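Local coordinates for protein inositol 2-dehydrogenase/D-chiro-inositol 3-dehydrogenase (Lactobacillus casei, PDB 4MIY) that oxidises myo-inositol and D-chiro-inositol to their keto forms, passing hydride to NAD bound on a Rossmann fold, at residues V123-Y129 / T284-E288; L136-L140 / E248-P252. All blocks are in the same frame, centred on the assembly; numbering follows the deposited sequence.

Contact 1: V123-Y129 / T284-E288; sequences VGFMRRY and TEVQE. With NAD (nicotinamide-adenine-dinucleotide), chain E.
A buried loop-on-helix contact joins the exit of the Rossmann sheet to a helix of the C-terminal part: the crossover between the two packs on helix 279-294 while its loop lines the NAD pocket. The loop leaves strand 121-123 through two successive inverse gamma turns, the first centred on G124 and closed by F125 N to V123 O at 2.8 Å, the second centred on F125, then coils into a 3-10 turn at 127-129, closed by Y129 N to M126 O at 2.9 Å. Against it lies helical 284-288, with Y129 and E285 in register (CA to CA 6.0 Å). Y129, chi1 m, lays one ring face on the helix backbone: E285 CA stands 3.7 Å from the ring centroid, 5° off its normal, a CH-pi contact. E285, chi1 and chi2 t, reaches back to the turn, its OE1 3.3 Å from G124 C. Water bridges V123 O to E285 OE1, 2.8 Å on each side. G124 O is 3.4 Å from NAD O7N and M126 CE 3.7 Å from NAD N7N, bordering the carboxamide. R127 pairs with E177 and E180, R128 with D179 and D306. At the ring's edge, Y129 OH donates a short 2.5 Å hydrogen bond to E288 OE1.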
loop_
_atom_site.group_PDB
_atom_site.type_symbol
_atom_site.label_atom_id
_atom_site.label_comp_id
_atom_site.label_asym_id
_atom_site.label_seq_id
_atom_site.Cartn_x
_atom_site.Cartn_y
_atom_site.Cartn_z
ATOM N N VAL A 123 -17.146 26.661 -16.692
ATOM C CA VAL A 123 -16.153 27.225 -15.795
ATOM C C VAL A 123 -15.058 26.204 -15.496
ATOM O O VAL A 123 -15.349 25.073 -15.279
ATOM C CB VAL A 123 -16.790 27.659 -14.501
ATOM C CG1 VAL A 123 -15.777 28.239 -13.602
ATOM C CG2 VAL A 123 -17.852 28.668 -14.795
ATOM N N GLY A 124 -13.819 26.647 -15.449
ATOM C CA GLY A 124 -12.689 25.751 -15.368
ATOM C C GLY A 124 -12.367 25.013 -14.071
ATOM O O GLY A 124 -11.224 24.941 -13.701
ATOM N N PHE A 125 -13.361 24.443 -13.422
ATOM C CA PHE A 125 -13.119 23.599 -12.275
ATOM C C PHE A 125 -12.731 22.169 -12.703
ATOM O O PHE A 125 -13.560 21.316 -12.809
ATOM C CB PHE A 125 -14.329 23.570 -11.339
ATOM C CG PHE A 125 -14.614 24.883 -10.661
ATOM C CD1 PHE A 125 -13.716 25.438 -9.822
ATOM C CD2 PHE A 125 -15.788 25.523 -10.867
ATOM C CE1 PHE A 125 -13.969 26.638 -9.206
ATOM C CE2 PHE A 125 -16.049 26.722 -10.261
ATOM C CZ PHE A 125 -15.132 27.269 -9.442
ATOM N N MET A 126 -11.450 21.931 -12.880
ATOM C CA MET A 126 -10.980 20.692 -13.457
ATOM C C MET A 126 -11.012 19.453 -12.581
ATOM O O MET A 126 -10.880 18.399 -13.079
ATOM C CB MET A 126 -9.565 20.867 -14.022
ATOM C CG MET A 126 -8.443 20.748 -13.002
ATOM S SD MET A 126 -8.448 22.114 -11.827
ATOM C CE MET A 126 -7.054 21.697 -10.772
ATOM N N ARG A 127 -11.146 19.623 -11.280
ATOM C CA ARG A 127 -11.105 18.479 -10.390
ATOM C C ARG A 127 -12.115 17.432 -10.747
ATOM O O ARG A 127 -11.897 16.297 -10.543
ATOM C CB ARG A 127 -11.341 18.892 -8.958
ATOM C CG ARG A 127 -10.267 19.759 -8.361
ATOM C CD ARG A 127 -9.129 18.933 -7.827
ATOM N NE ARG A 127 -8.244 19.660 -6.933
ATOM C CZ ARG A 127 -8.380 19.719 -5.621
ATOM N NH1 ARG A 127 -9.347 19.094 -5.010
ATOM N NH2 ARG A 127 -7.521 20.404 -4.918
ATOM N N ARG A 128 -13.234 17.870 -11.291
ATOM C CA ARG A 128 -14.326 16.981 -11.585
ATOM C C ARG A 128 -13.923 16.020 -12.691
ATOM O O ARG A 128 -14.534 15.010 -12.857
ATOM C CB ARG A 128 -15.569 17.764 -12.006
ATOM C CG ARG A 128 -16.146 18.642 -10.961
ATOM C CD ARG A 128 -17.519 19.126 -11.374
ATOM N NE ARG A 128 -18.025 20.215 -10.549
ATOM C CZ ARG A 128 -19.284 20.597 -10.530
ATOM N NH1 ARG A 128 -20.171 19.988 -11.273
ATOM N NH2 ARG A 128 -19.651 21.585 -9.755
ATOM N N TYR A 129 -12.866 16.357 -13.401
ATOM C CA TYR A 129 -12.423 15.574 -14.539
ATOM C C TYR A 129 -11.244 14.653 -14.229
ATOM O O TYR A 129 -10.831 13.877 -15.037
ATOM C CB TYR A 129 -12.077 16.499 -15.688
ATOM C CG TYR A 129 -13.271 17.225 -16.284
ATOM C CD1 TYR A 129 -14.011 16.663 -17.270
ATOM C CD2 TYR A 129 -13.627 18.458 -15.842
ATOM C CE1 TYR A 129 -15.083 17.299 -17.786
ATOM C CE2 TYR A 129 -14.686 19.115 -16.361
ATOM C CZ TYR A 129 -15.414 18.543 -17.336
ATOM O OH TYR A 129 -16.483 19.174 -17.891
ATOM N N THR A 284 -8.821 16.569 -20.220
ATOM C CA THR A 284 -10.161 16.021 -20.314
ATOM C C THR A 284 -11.261 17.080 -20.322
ATOM O O THR A 284 -12.185 17.008 -21.087
ATOM C CB THR A 284 -10.400 14.987 -19.214
ATOM O OG1 THR A 284 -9.461 13.930 -19.368
ATOM C CG2 THR A 284 -11.778 14.416 -19.302
ATOM N N GLU A 285 -11.093 18.064 -19.480
ATOM C CA GLU A 285 -12.008 19.163 -19.358
ATOM C C GLU A 285 -12.145 19.978 -20.634
ATOM O O GLU A 285 -13.212 20.224 -21.090
ATOM C CB GLU A 285 -11.517 20.011 -18.211
ATOM C CG GLU A 285 -11.898 21.401 -18.208
ATOM C CD GLU A 285 -11.184 22.238 -17.138
ATOM O OE1 GLU A 285 -11.835 22.522 -16.171
ATOM O OE2 GLU A 285 -10.042 22.625 -17.313
ATOM N N VAL A 286 -11.037 20.342 -21.215
ATOM C CA VAL A 286 -11.029 21.119 -22.416
ATOM C C VAL A 286 -11.468 20.308 -23.632
ATOM O O VAL A 286 -12.162 20.804 -24.478
ATOM C CB VAL A 286 -9.660 21.761 -22.630
ATOM C CG1 VAL A 286 -9.626 22.479 -23.917
ATOM C CG2 VAL A 286 -9.373 22.689 -21.527
ATOM N N GLN A 287 -11.116 19.038 -23.685
ATOM C CA GLN A 287 -11.555 18.232 -24.785
ATOM C C GLN A 287 -13.052 18.077 -24.772
ATOM O O GLN A 287 -13.668 18.076 -25.802
ATOM C CB GLN A 287 -10.914 16.864 -24.757
ATOM C CG GLN A 287 -11.218 16.023 -25.977
ATOM C CD GLN A 287 -10.583 16.551 -27.231
ATOM O OE1 GLN A 287 -9.409 16.439 -27.436
ATOM N NE2 GLN A 287 -11.393 17.108 -28.081
ATOM N N GLU A 288 -13.639 17.946 -23.602
ATOM C CA GLU A 288 -15.079 17.831 -23.513
ATOM C C GLU A 288 -15.785 19.126 -23.982
ATOM O O GLU A 288 -16.748 19.072 -24.699
ATOM C CB GLU A 288 -15.516 17.500 -22.100
ATOM C CG GLU A 288 -16.988 17.209 -21.970
ATOM C CD GLU A 288 -17.427 17.093 -20.548
ATOM O OE1 GLU A 288 -17.585 18.110 -19.905
ATOM O OE2 GLU A 288 -17.581 15.982 -20.089
HETATM P PA NAD E . -1.188 35.408 -15.551
HETATM O O1A NAD E . -1.070 36.637 -14.792
HETATM O O2A NAD E . -0.079 34.707 -16.000
HETATM O O5B NAD E . -1.878 35.669 -16.953
HETATM C C5B NAD E . -3.004 36.426 -17.137
HETATM C C4B NAD E . -2.901 37.167 -18.477
HETATM O O4B NAD E . -4.062 37.946 -18.580
HETATM C C3B NAD E . -1.809 38.227 -18.543
HETATM O O3B NAD E . -1.100 38.084 -19.704
HETATM C C2B NAD E . -2.523 39.548 -18.464
HETATM O O2B NAD E . -1.853 40.576 -19.152
HETATM C C1B NAD E . -3.801 39.239 -19.146
HETATM N N9A NAD E . -4.909 40.101 -18.804
HETATM C C8A NAD E . -5.219 40.613 -17.654
HETATM N N7A NAD E . -6.363 41.285 -17.690
HETATM C C5A NAD E . -6.810 41.197 -18.927
HETATM C C6A NAD E . -7.937 41.687 -19.695
HETATM N N6A NAD E . -8.905 42.402 -19.178
HETATM N N1A NAD E . -8.009 41.313 -20.952
HETATM C C2A NAD E . -7.114 40.606 -21.535
HETATM N N3A NAD E . -6.044 40.159 -20.915
HETATM C C4A NAD E . -5.859 40.418 -19.635
HETATM O O3 NAD E . -2.216 34.557 -14.704
HETATM P PN NAD E . -2.645 32.997 -14.954
HETATM O O1N NAD E . -1.915 32.165 -14.006
HETATM O O2N NAD E . -2.351 32.621 -16.287
HETATM O O5D NAD E . -4.094 32.911 -14.490
HETATM C C5D NAD E . -5.113 33.319 -15.369
HETATM C C4D NAD E . -6.444 32.804 -14.928
HETATM O O4D NAD E . -6.367 31.390 -14.944
HETATM C C3D NAD E . -6.768 33.242 -13.540
HETATM O O3D NAD E . -8.145 33.442 -13.466
HETATM C C2D NAD E . -6.335 32.011 -12.749
HETATM O O2D NAD E . -7.081 31.989 -11.593
HETATM C C1D NAD E . -6.723 30.897 -13.679
HETATM N N1N NAD E . -6.015 29.652 -13.381
HETATM C C2N NAD E . -6.705 28.546 -13.117
HETATM C C3N NAD E . -6.105 27.349 -12.784
HETATM C C7N NAD E . -6.929 26.113 -12.508
HETATM O O7N NAD E . -8.034 25.987 -12.930
HETATM N N7N NAD E . -6.349 25.204 -11.834
HETATM C C4N NAD E . -4.722 27.301 -12.785
HETATM C C5N NAD E . -4.048 28.466 -13.076
HETATM C C6N NAD E . -4.722 29.625 -13.357
HETATM O O HOH W 1 -14.649 22.686 -16.525
HETATM O O HOH W 2 -9.327 24.474 -15.588
#

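Contact 2: L136-L140 / E248-P252; sequences LKEKL and ELQLP
Residues 136-140 form regular helix, with L140 N bonded to L136 O at 2.9 Å, while 248-250 are extended strand and L251 and P252 continue as an extended tail. The short axes run nearly antiparallel, 166° between their N-to-C directions, and approach to 9.1 Å; L136 and L251 are the closest in register, CA to CA 6.9 Å. Such spacing is bridged by side chains, and here leucines do most of the work. L136 (chi1 t, chi2 153°) and L249 (chi1 m, chi2 157°) both direct CA-to-CB toward the opposite segment, and L136 CG meets L249 CB at 4.1 Å. Further along the strand, L136 CD1 lies 3.6 Å from Q250 C and 4.2 Å from L251 CD2, so its tip rests on the backbone as well as on a side chain. This is helix-on-sheet packing in the C-terminal alpha/beta domain of the Gfo/Idh/MocA family: helix 131-141 covers one face of the mixed sheet at strand 248-250, its outermost strand within the chain, and L136 and L140 also touch V242 on the adjoining strand. That border is open only in the isolated chain, because E248, L249 and Q250 pair in an antiparallel ladder with a strand of a second subunit, extending the sheet across the interface. One helical turn after L136, L140 (chi1 t, chi2 p) brings CB to 4.0 Å from L249 CD1. K139 adds an aliphatic contact, CG to L249 CD2 at 3.7 Å, before its chain bends through chi2 p and the amine end leads away.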
loop_
_atom_site.group_PDB
_atom_site.type_symbol
_atom_site.label_atom_id
_atom_site.label_comp_id
_atom_site.label_asym_id
_atom_site.label_seq_id
_atom_site.Cartn_x
_atom_site.Cartn_y
_atom_site.Cartn_z
ATOM N N LEU A 136 -13.901 7.795 -7.565
ATOM C CA LEU A 136 -14.404 7.745 -6.221
ATOM C C LEU A 136 -15.878 8.177 -6.149
ATOM O O LEU A 136 -16.650 7.546 -5.516
ATOM C CB LEU A 136 -13.504 8.552 -5.279
ATOM C CG LEU A 136 -13.797 8.484 -3.784
ATOM C CD1 LEU A 136 -12.573 8.741 -3.021
ATOM C CD2 LEU A 136 -14.861 9.454 -3.349
ATOM N N LYS A 137 -16.208 9.282 -6.783
ATOM C CA LYS A 137 -17.594 9.744 -6.840
ATOM C C LYS A 137 -18.517 8.672 -7.385
ATOM O O LYS A 137 -19.537 8.418 -6.853
ATOM C CB LYS A 137 -17.734 11.016 -7.655
ATOM C CG LYS A 137 -19.210 11.367 -7.834
ATOM C CD LYS A 137 -19.463 12.560 -8.597
ATOM C CE LYS A 137 -20.979 12.856 -8.730
ATOM N NZ LYS A 137 -21.829 12.484 -7.602
ATOM N N GLU A 138 -18.116 8.048 -8.471
ATOM C CA GLU A 138 -18.900 6.982 -9.042
ATOM C C GLU A 138 -19.104 5.813 -8.130
ATOM O O GLU A 138 -20.182 5.347 -7.997
ATOM C CB GLU A 138 -18.311 6.561 -10.385
ATOM C CG GLU A 138 -18.453 7.648 -11.425
ATOM C CD GLU A 138 -17.860 7.259 -12.760
ATOM O OE1 GLU A 138 -17.723 6.052 -12.992
ATOM O OE2 GLU A 138 -17.530 8.158 -13.555
ATOM N N LYS A 139 -18.063 5.373 -7.446
ATOM C CA LYS A 139 -18.205 4.335 -6.464
ATOM C C LYS A 139 -19.132 4.727 -5.322
ATOM O O LYS A 139 -19.910 3.946 -4.898
ATOM C CB LYS A 139 -16.832 3.918 -5.935
ATOM C CG LYS A 139 -16.751 2.610 -5.207
ATOM C CD LYS A 139 -17.050 1.458 -6.087
ATOM C CE LYS A 139 -16.677 0.176 -5.457
ATOM N NZ LYS A 139 -17.310 -0.948 -6.159
ATOM N N LEU A 140 -19.011 5.942 -4.838
ATOM C CA LEU A 140 -19.864 6.440 -3.785
ATOM C C LEU A 140 -21.341 6.375 -4.204
ATOM O O LEU A 140 -22.166 5.933 -3.475
ATOM C CB LEU A 140 -19.477 7.868 -3.455
ATOM C CG LEU A 140 -20.369 8.593 -2.457
ATOM C CD1 LEU A 140 -20.312 7.902 -1.139
ATOM C CD2 LEU A 140 -19.975 10.032 -2.335
ATOM N N GLU A 248 -15.941 3.054 4.016
ATOM C CA GLU A 248 -15.228 4.248 3.625
ATOM C C GLU A 248 -14.640 4.137 2.212
ATOM O O GLU A 248 -14.363 3.070 1.753
ATOM C CB GLU A 248 -14.077 4.572 4.605
ATOM C CG GLU A 248 -14.435 4.697 6.055
ATOM C CD GLU A 248 -13.249 5.079 6.950
ATOM O OE1 GLU A 248 -12.139 5.126 6.465
ATOM O OE2 GLU A 248 -13.477 5.323 8.130
ATOM N N LEU A 249 -14.451 5.280 1.580
ATOM C CA LEU A 249 -13.759 5.372 0.307
ATOM C C LEU A 249 -12.693 6.421 0.355
ATOM O O LEU A 249 -12.907 7.459 0.859
ATOM C CB LEU A 249 -14.733 5.726 -0.830
ATOM C CG LEU A 249 -15.716 4.645 -1.260
ATOM C CD1 LEU A 249 -16.979 5.197 -1.950
ATOM C CD2 LEU A 249 -15.036 3.643 -2.128
ATOM N N GLN A 250 -11.528 6.123 -0.190
ATOM C CA GLN A 250 -10.505 7.140 -0.297
ATOM C C GLN A 250 -9.717 7.068 -1.597
ATOM O O GLN A 250 -9.655 6.059 -2.230
ATOM C CB GLN A 250 -9.589 7.164 0.926
ATOM C CG GLN A 250 -8.605 6.083 1.030
ATOM C CD GLN A 250 -7.736 6.195 2.309
ATOM O OE1 GLN A 250 -8.240 6.225 3.397
ATOM N NE2 GLN A 250 -6.457 6.290 2.131
ATOM N N LEU A 251 -9.114 8.173 -1.958
ATOM C CA LEU A 251 -8.272 8.201 -3.127
ATOM C C LEU A 251 -7.041 7.351 -2.926
ATOM O O LEU A 251 -6.511 7.311 -1.865
ATOM C CB LEU A 251 -7.817 9.594 -3.401
ATOM C CG LEU A 251 -8.858 10.504 -3.980
ATOM C CD1 LEU A 251 -8.212 11.864 -4.169
ATOM C CD2 LEU A 251 -9.319 10.020 -5.323
ATOM N N PRO A 252 -6.604 6.661 -3.973
ATOM C CA PRO A 252 -5.464 5.781 -3.901
ATOM C C PRO A 252 -4.165 6.540 -3.879
ATOM O O PRO A 252 -4.096 7.738 -4.020
ATOM C CB PRO A 252 -5.554 5.021 -5.205
ATOM C CG PRO A 252 -6.194 5.850 -6.060
ATOM C CD PRO A 252 -7.210 6.595 -5.292
#

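One run of chain, from loop 123-129 into helix 131-141, supplies a segment to each of two separate contacts, one beside NAD and one near a subunit interface. Contact 2 is nested along the sequence inside the loop closed by contact 1: the order is 123-129, 136-140, 248-252, then 284-288. The first halves of both contacts are thus near neighbours in sequence, yet the contact centres lie about 19 Å apart and their nearest atoms, about 7 Å apart, do not touch. The centre of contact 1 lies about 8 Å from the centre of the chain, where the parallel Rossmann sheet ends beside NAD; that of contact 2, about 20 Å from it, is at the mixed sheet's border shared with another subunit.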